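PDB 3DCD: galactose mutarotase related enzyme from Lactobacillus acidophilus, which probably binds a sugar and may act as an isomerase of the aldose 1-epimerase (galactose mutarotase) family, though its own function is unknown. Local coordinates for residues A[228-240]-A[249-261]. Sequence-based numbering, arbitrary orientation.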
loop_
_atom_site.group_PDB
_atom_site.type_symbol
_atom_site.label_atom_id
_atom_site.label_comp_id
_atom_site.label_asym_id
_atom_site.label_seq_id
_atom_site.Cartn_x
_atom_site.Cartn_y
_atom_site.Cartn_z
ATOM N N ASN A 228 3.018 12.273 5.091
ATOM C CA ASN A 228 1.850 11.905 5.884
ATOM C C ASN A 228 0.898 11.014 5.107
ATOM O O ASN A 228 0.570 11.323 3.956
ATOM C CB ASN A 228 1.152 13.162 6.356
ATOM C CG ASN A 228 0.420 12.947 7.632
ATOM O OD1 ASN A 228 -0.622 12.277 7.669
ATOM N ND2 ASN A 228 0.967 13.488 8.710
ATOM N N VAL A 229 0.499 9.878 5.698
ATOM C CA VAL A 229 -0.415 8.964 5.031
ATOM C C VAL A 229 -1.707 8.875 5.846
ATOM O O VAL A 229 -1.696 8.407 6.988
ATOM C CB VAL A 229 0.192 7.541 4.853
ATOM C CG1 VAL A 229 -0.783 6.629 4.144
ATOM C CG2 VAL A 229 1.500 7.612 4.035
ATOM N N TRP A 230 -2.800 9.339 5.249
ATOM C CA TRP A 230 -4.116 9.267 5.882
ATOM C C TRP A 230 -4.768 7.978 5.360
ATOM O O TRP A 230 -4.993 7.823 4.145
ATOM C CB TRP A 230 -4.945 10.489 5.489
ATOM C CG TRP A 230 -4.243 11.800 5.776
ATOM C CD1 TRP A 230 -3.110 12.293 5.155
ATOM C CD2 TRP A 230 -4.626 12.786 6.736
ATOM N NE1 TRP A 230 -2.764 13.508 5.691
ATOM C CE2 TRP A 230 -3.679 13.844 6.655
ATOM C CE3 TRP A 230 -5.676 12.887 7.656
ATOM C CZ2 TRP A 230 -3.753 14.984 7.464
ATOM C CZ3 TRP A 230 -5.750 14.026 8.469
ATOM C CH2 TRP A 230 -4.797 15.063 8.362
ATOM N N THR A 231 -5.063 7.048 6.269
ATOM C CA THR A 231 -5.475 5.692 5.865
ATOM C C THR A 231 -6.986 5.538 5.799
ATOM O O THR A 231 -7.494 4.434 5.564
ATOM C CB THR A 231 -4.907 4.634 6.822
ATOM O OG1 THR A 231 -5.312 4.956 8.159
ATOM C CG2 THR A 231 -3.348 4.602 6.756
ATOM N N ARG A 232 -7.702 6.646 6.017
ATOM C CA ARG A 232 -9.165 6.652 5.970
ATOM C C ARG A 232 -9.708 5.465 6.786
ATOM O O ARG A 232 -9.351 5.312 7.961
ATOM C CB ARG A 232 -9.636 6.647 4.511
ATOM C CG ARG A 232 -9.079 7.840 3.699
ATOM C CD ARG A 232 -9.733 7.941 2.314
ATOM N NE ARG A 232 -8.925 8.730 1.382
ATOM C CZ ARG A 232 -9.006 8.620 0.060
ATOM N NH1 ARG A 232 -9.858 7.767 -0.491
ATOM N NH2 ARG A 232 -8.245 9.363 -0.718
ATOM N N ASP A 233 -10.533 4.617 6.180
ATOM C CA ASP A 233 -11.148 3.524 6.924
ATOM C C ASP A 233 -10.406 2.189 6.832
ATOM O O ASP A 233 -10.993 1.130 7.108
ATOM C CB ASP A 233 -12.614 3.349 6.510
ATOM C CG ASP A 233 -12.791 2.993 5.025
ATOM O OD1 ASP A 233 -11.807 2.942 4.231
ATOM O OD2 ASP A 233 -13.956 2.759 4.647
ATOM N N ALA A 234 -9.131 2.207 6.430
ATOM C CA ALA A 234 -8.379 0.934 6.370
ATOM C C ALA A 234 -8.414 0.266 7.744
ATOM O O ALA A 234 -8.157 0.933 8.750
ATOM C CB ALA A 234 -6.925 1.173 5.937
ATOM N N PRO A 235 -8.756 -1.033 7.803
ATOM C CA PRO A 235 -8.713 -1.725 9.092
ATOM C C PRO A 235 -7.300 -2.105 9.545
ATOM O O PRO A 235 -7.123 -2.502 10.698
ATOM C CB PRO A 235 -9.550 -2.973 8.839
ATOM C CG PRO A 235 -9.380 -3.248 7.380
ATOM C CD PRO A 235 -9.244 -1.910 6.721
ATOM N N PHE A 236 -6.313 -1.991 8.651
ATOM C CA PHE A 236 -4.927 -2.357 8.971
ATOM C C PHE A 236 -3.973 -1.404 8.261
ATOM O O PHE A 236 -4.286 -0.867 7.190
ATOM C CB PHE A 236 -4.527 -3.778 8.501
ATOM C CG PHE A 236 -5.500 -4.883 8.865
ATOM C CD1 PHE A 236 -5.528 -5.417 10.155
ATOM C CD2 PHE A 236 -6.345 -5.411 7.902
ATOM C CE1 PHE A 236 -6.422 -6.441 10.485
ATOM C CE2 PHE A 236 -7.236 -6.423 8.213
ATOM C CZ PHE A 236 -7.278 -6.947 9.520
ATOM N N VAL A 237 -2.784 -1.258 8.830
ATOM C CA VAL A 237 -1.670 -0.657 8.086
ATOM C C VAL A 237 -0.416 -1.500 8.314
ATOM O O VAL A 237 -0.142 -1.942 9.443
ATOM C CB VAL A 237 -1.450 0.846 8.471
ATOM C CG1 VAL A 237 -1.047 1.003 9.945
ATOM C CG2 VAL A 237 -0.374 1.513 7.564
ATOM N N GLY A 238 0.334 -1.754 7.248
ATOM C CA GLY A 238 1.629 -2.414 7.413
ATOM C C GLY A 238 2.760 -1.423 7.225
ATOM O O GLY A 238 2.698 -0.562 6.341
ATOM N N ILE A 239 3.786 -1.539 8.063
ATOM C CA ILE A 239 5.018 -0.756 7.924
ATOM C C ILE A 239 6.133 -1.758 7.633
ATOM O O ILE A 239 6.299 -2.726 8.387
ATOM C CB ILE A 239 5.400 0.049 9.225
ATOM C CG1 ILE A 239 4.180 0.694 9.926
ATOM C CG2 ILE A 239 6.515 1.087 8.918
ATOM C CD1 ILE A 239 3.416 1.740 9.113
ATOM N N TRP A 240 6.916 -1.522 6.575
ATOM C CA TRP A 240 7.895 -2.512 6.149
ATOM C C TRP A 240 9.076 -1.866 5.424
ATOM O O TRP A 240 8.915 -0.885 4.703
ATOM C CB TRP A 240 7.213 -3.541 5.215
ATOM C CG TRP A 240 8.143 -4.537 4.514
ATOM C CD1 TRP A 240 8.627 -5.722 5.015
ATOM C CD2 TRP A 240 8.685 -4.410 3.196
ATOM N NE1 TRP A 240 9.433 -6.346 4.072
ATOM C CE2 TRP A 240 9.481 -5.561 2.949
ATOM C CE3 TRP A 240 8.567 -3.439 2.190
ATOM C CZ2 TRP A 240 10.169 -5.752 1.752
ATOM C CZ3 TRP A 240 9.253 -3.637 0.987
ATOM C CH2 TRP A 240 10.038 -4.787 0.782
ATOM N N TYR A 249 14.694 3.510 2.832
ATOM C CA TYR A 249 13.294 3.756 2.486
ATOM C C TYR A 249 12.436 2.982 3.465
ATOM O O TYR A 249 12.922 2.109 4.192
ATOM C CB TYR A 249 12.968 3.301 1.046
ATOM C CG TYR A 249 12.767 1.794 0.952
ATOM C CD1 TYR A 249 13.863 0.933 0.841
ATOM C CD2 TYR A 249 11.491 1.230 0.990
ATOM C CE1 TYR A 249 13.687 -0.445 0.753
ATOM C CE2 TYR A 249 11.302 -0.166 0.920
ATOM C CZ TYR A 249 12.407 -0.989 0.813
ATOM O OH TYR A 249 12.243 -2.362 0.742
ATOM N N VAL A 250 11.140 3.281 3.450
ATOM C CA VAL A 250 10.176 2.545 4.258
ATOM C C VAL A 250 8.860 2.570 3.502
ATOM O O VAL A 250 8.560 3.568 2.825
ATOM C CB VAL A 250 10.053 3.151 5.692
ATOM C CG1 VAL A 250 9.365 4.535 5.679
ATOM C CG2 VAL A 250 9.319 2.158 6.648
ATOM N N CYS A 251 8.083 1.489 3.604
ATOM C CA CYS A 251 6.733 1.486 3.039
ATOM C C CYS A 251 5.706 1.635 4.157
ATOM O O CYS A 251 5.860 1.060 5.251
ATOM C CB CYS A 251 6.440 0.168 2.297
ATOM S SG CYS A 251 7.495 -0.182 0.870
ATOM N N ILE A 252 4.658 2.401 3.868
ATOM C CA ILE A 252 3.488 2.554 4.760
ATOM C C ILE A 252 2.323 2.078 3.916
ATOM O O ILE A 252 2.002 2.687 2.893
ATOM C CB ILE A 252 3.308 4.022 5.212
ATOM C CG1 ILE A 252 4.558 4.481 5.982
ATOM C CG2 ILE A 252 2.018 4.180 6.059
ATOM C CD1 ILE A 252 4.586 5.969 6.335
ATOM N N GLU A 253 1.733 0.952 4.311
ATOM C CA GLU A 253 0.812 0.205 3.453
ATOM C C GLU A 253 -0.621 0.123 4.038
ATOM O O GLU A 253 -0.892 -0.747 4.867
ATOM C CB GLU A 253 1.335 -1.222 3.247
ATOM C CG GLU A 253 2.850 -1.358 2.976
ATOM C CD GLU A 253 3.317 -2.818 3.005
ATOM O OE1 GLU A 253 2.516 -3.736 2.687
ATOM O OE2 GLU A 253 4.505 -3.048 3.311
ATOM N N PRO A 254 -1.538 0.996 3.585
ATOM C CA PRO A 254 -2.933 0.878 4.061
ATOM C C PRO A 254 -3.597 -0.323 3.394
ATOM O O PRO A 254 -3.512 -0.482 2.178
ATOM C CB PRO A 254 -3.580 2.207 3.598
ATOM C CG PRO A 254 -2.402 3.111 3.201
ATOM C CD PRO A 254 -1.384 2.121 2.657
ATOM N N TRP A 255 -4.236 -1.169 4.195
ATOM C CA TRP A 255 -4.738 -2.454 3.748
ATOM C C TRP A 255 -6.211 -2.615 4.086
ATOM O O TRP A 255 -6.614 -2.389 5.237
ATOM C CB TRP A 255 -4.017 -3.600 4.475
ATOM C CG TRP A 255 -2.560 -3.846 4.155
ATOM C CD1 TRP A 255 -1.834 -3.409 3.070
ATOM C CD2 TRP A 255 -1.679 -4.659 4.932
ATOM N NE1 TRP A 255 -0.520 -3.900 3.149
ATOM C CE2 TRP A 255 -0.413 -4.660 4.288
ATOM C CE3 TRP A 255 -1.844 -5.395 6.127
ATOM C CZ2 TRP A 255 0.687 -5.358 4.804
ATOM C CZ3 TRP A 255 -0.743 -6.093 6.637
ATOM C CH2 TRP A 255 0.503 -6.073 5.969
ATOM N N TRP A 256 -6.977 -3.057 3.091
ATOM C CA TRP A 256 -8.350 -3.519 3.236
ATOM C C TRP A 256 -8.338 -5.034 2.907
ATOM O O TRP A 256 -8.984 -5.498 1.972
ATOM C CB TRP A 256 -9.258 -2.754 2.268
ATOM C CG TRP A 256 -9.416 -1.308 2.648
ATOM C CD1 TRP A 256 -10.431 -0.762 3.387
ATOM C CD2 TRP A 256 -8.513 -0.228 2.339
ATOM N NE1 TRP A 256 -10.222 0.594 3.559
ATOM C CE2 TRP A 256 -9.047 0.945 2.929
ATOM C CE3 TRP A 256 -7.295 -0.142 1.629
ATOM C CZ2 TRP A 256 -8.410 2.205 2.822
ATOM C CZ3 TRP A 256 -6.665 1.099 1.525
ATOM C CH2 TRP A 256 -7.216 2.257 2.122
ATOM N N GLY A 257 -7.535 -5.776 3.670
ATOM C CA GLY A 257 -7.277 -7.186 3.388
ATOM C C GLY A 257 -6.031 -7.539 4.163
ATOM O O GLY A 257 -5.335 -6.650 4.622
ATOM N N ILE A 258 -5.741 -8.833 4.316
ATOM C CA ILE A 258 -4.561 -9.223 5.077
ATOM C C ILE A 258 -4.095 -10.630 4.717
ATOM O O ILE A 258 -4.859 -11.431 4.160
ATOM C CB ILE A 258 -4.827 -9.052 6.608
ATOM C CG1 ILE A 258 -3.527 -9.060 7.434
ATOM C CG2 ILE A 258 -5.877 -10.028 7.127
ATOM C CD1 ILE A 258 -3.735 -8.494 8.869
ATOM N N ALA A 259 -2.832 -10.924 5.010
ATOM C CA ALA A 259 -2.275 -12.251 4.769
ATOM C C ALA A 259 -3.094 -13.345 5.479
ATOM O O ALA A 259 -3.797 -13.066 6.455
ATOM C CB ALA A 259 -0.858 -12.285 5.270
ATOM N N ASP A 260 -2.967 -14.586 5.013
ATOM C CA ASP A 260 -3.513 -15.745 5.733
ATOM C C ASP A 260 -3.027 -15.769 7.190
ATOM O O ASP A 260 -1.875 -15.446 7.481
ATOM C CB ASP A 260 -3.078 -17.066 5.067
ATOM C CG ASP A 260 -4.099 -17.612 4.059
ATOM O OD1 ASP A 260 -5.170 -16.999 3.832
ATOM O OD2 ASP A 260 -3.821 -18.690 3.489
ATOM N N ARG A 261 -3.926 -16.139 8.095
ATOM C CA ARG A 261 -3.552 -16.520 9.446
ATOM C C ARG A 261 -2.828 -17.840 9.438
ATOM O O ARG A 261 -3.047 -18.674 8.538
ATOM C CB ARG A 261 -4.805 -16.654 10.302
ATOM C CG ARG A 261 -5.389 -15.294 10.618
ATOM C CD ARG A 261 -6.802 -15.392 11.099
ATOM N NE ARG A 261 -6.924 -16.135 12.345
ATOM C CZ ARG A 261 -7.860 -15.876 13.259
ATOM N NH1 ARG A 261 -8.732 -14.886 13.065
ATOM N NH2 ARG A 261 -7.911 -16.597 14.367
#
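Trp256 lays one face of its indole over Ala234, whose CB stands 3.8 Å from the centroid of the six-membered ring; a methyl is small enough to rest close over it. Pro235 CD lies off-centre over the five-membered ring. Here the beta-sandwich fold of the galactose mutarotase family passes from one sheet to the other: strand 226-232 of the larger sheet leads into a type II' turn, Thr231 to Ala234, and the chain then enters the antiparallel hairpin of strands 236-240 and 249-256. The turn is tied down at the indole's edge, where Trp256 NE1 gives Asp233 OD1 a 2.9 Å hydrogen bond, nearly in the ring plane but arriving from above the carboxylate, 53° out of its plane. A leucine in place of Trp256 would probably leave Asp233 without this donor and Ala234 and Pro235 without their flat partner, so that the turn could shift. Between the sheets, branched and cyclic side chains suit the buried, largely apolar interior: Val229 packs on Ile252 and, with Thr231, on Pro254, while Phe287 also touches Val229 and Pro254. Within the hairpin, paired backbone bonds link Gly238 with Glu253 and Trp240 with Cys251. Gly238 suits its place because the six-membered ring of Trp255, its centroid 4.2 Å from Gly238 CA, takes the spot a CB would occupy. A weak bond from Trp255 NE1 to Glu253 OE1 helps orient that ring. Farther along the same face, CG of Trp240 swings anti to its own N (chi1 172°), bringing the indole beside Cys251, whose SG meets the ring edge 3.7 Å from CE3. Beyond the hairpin, Ile258 makes a CH-pi contact with the Phe236 ring, CD1 standing 3.7 Å above its centre.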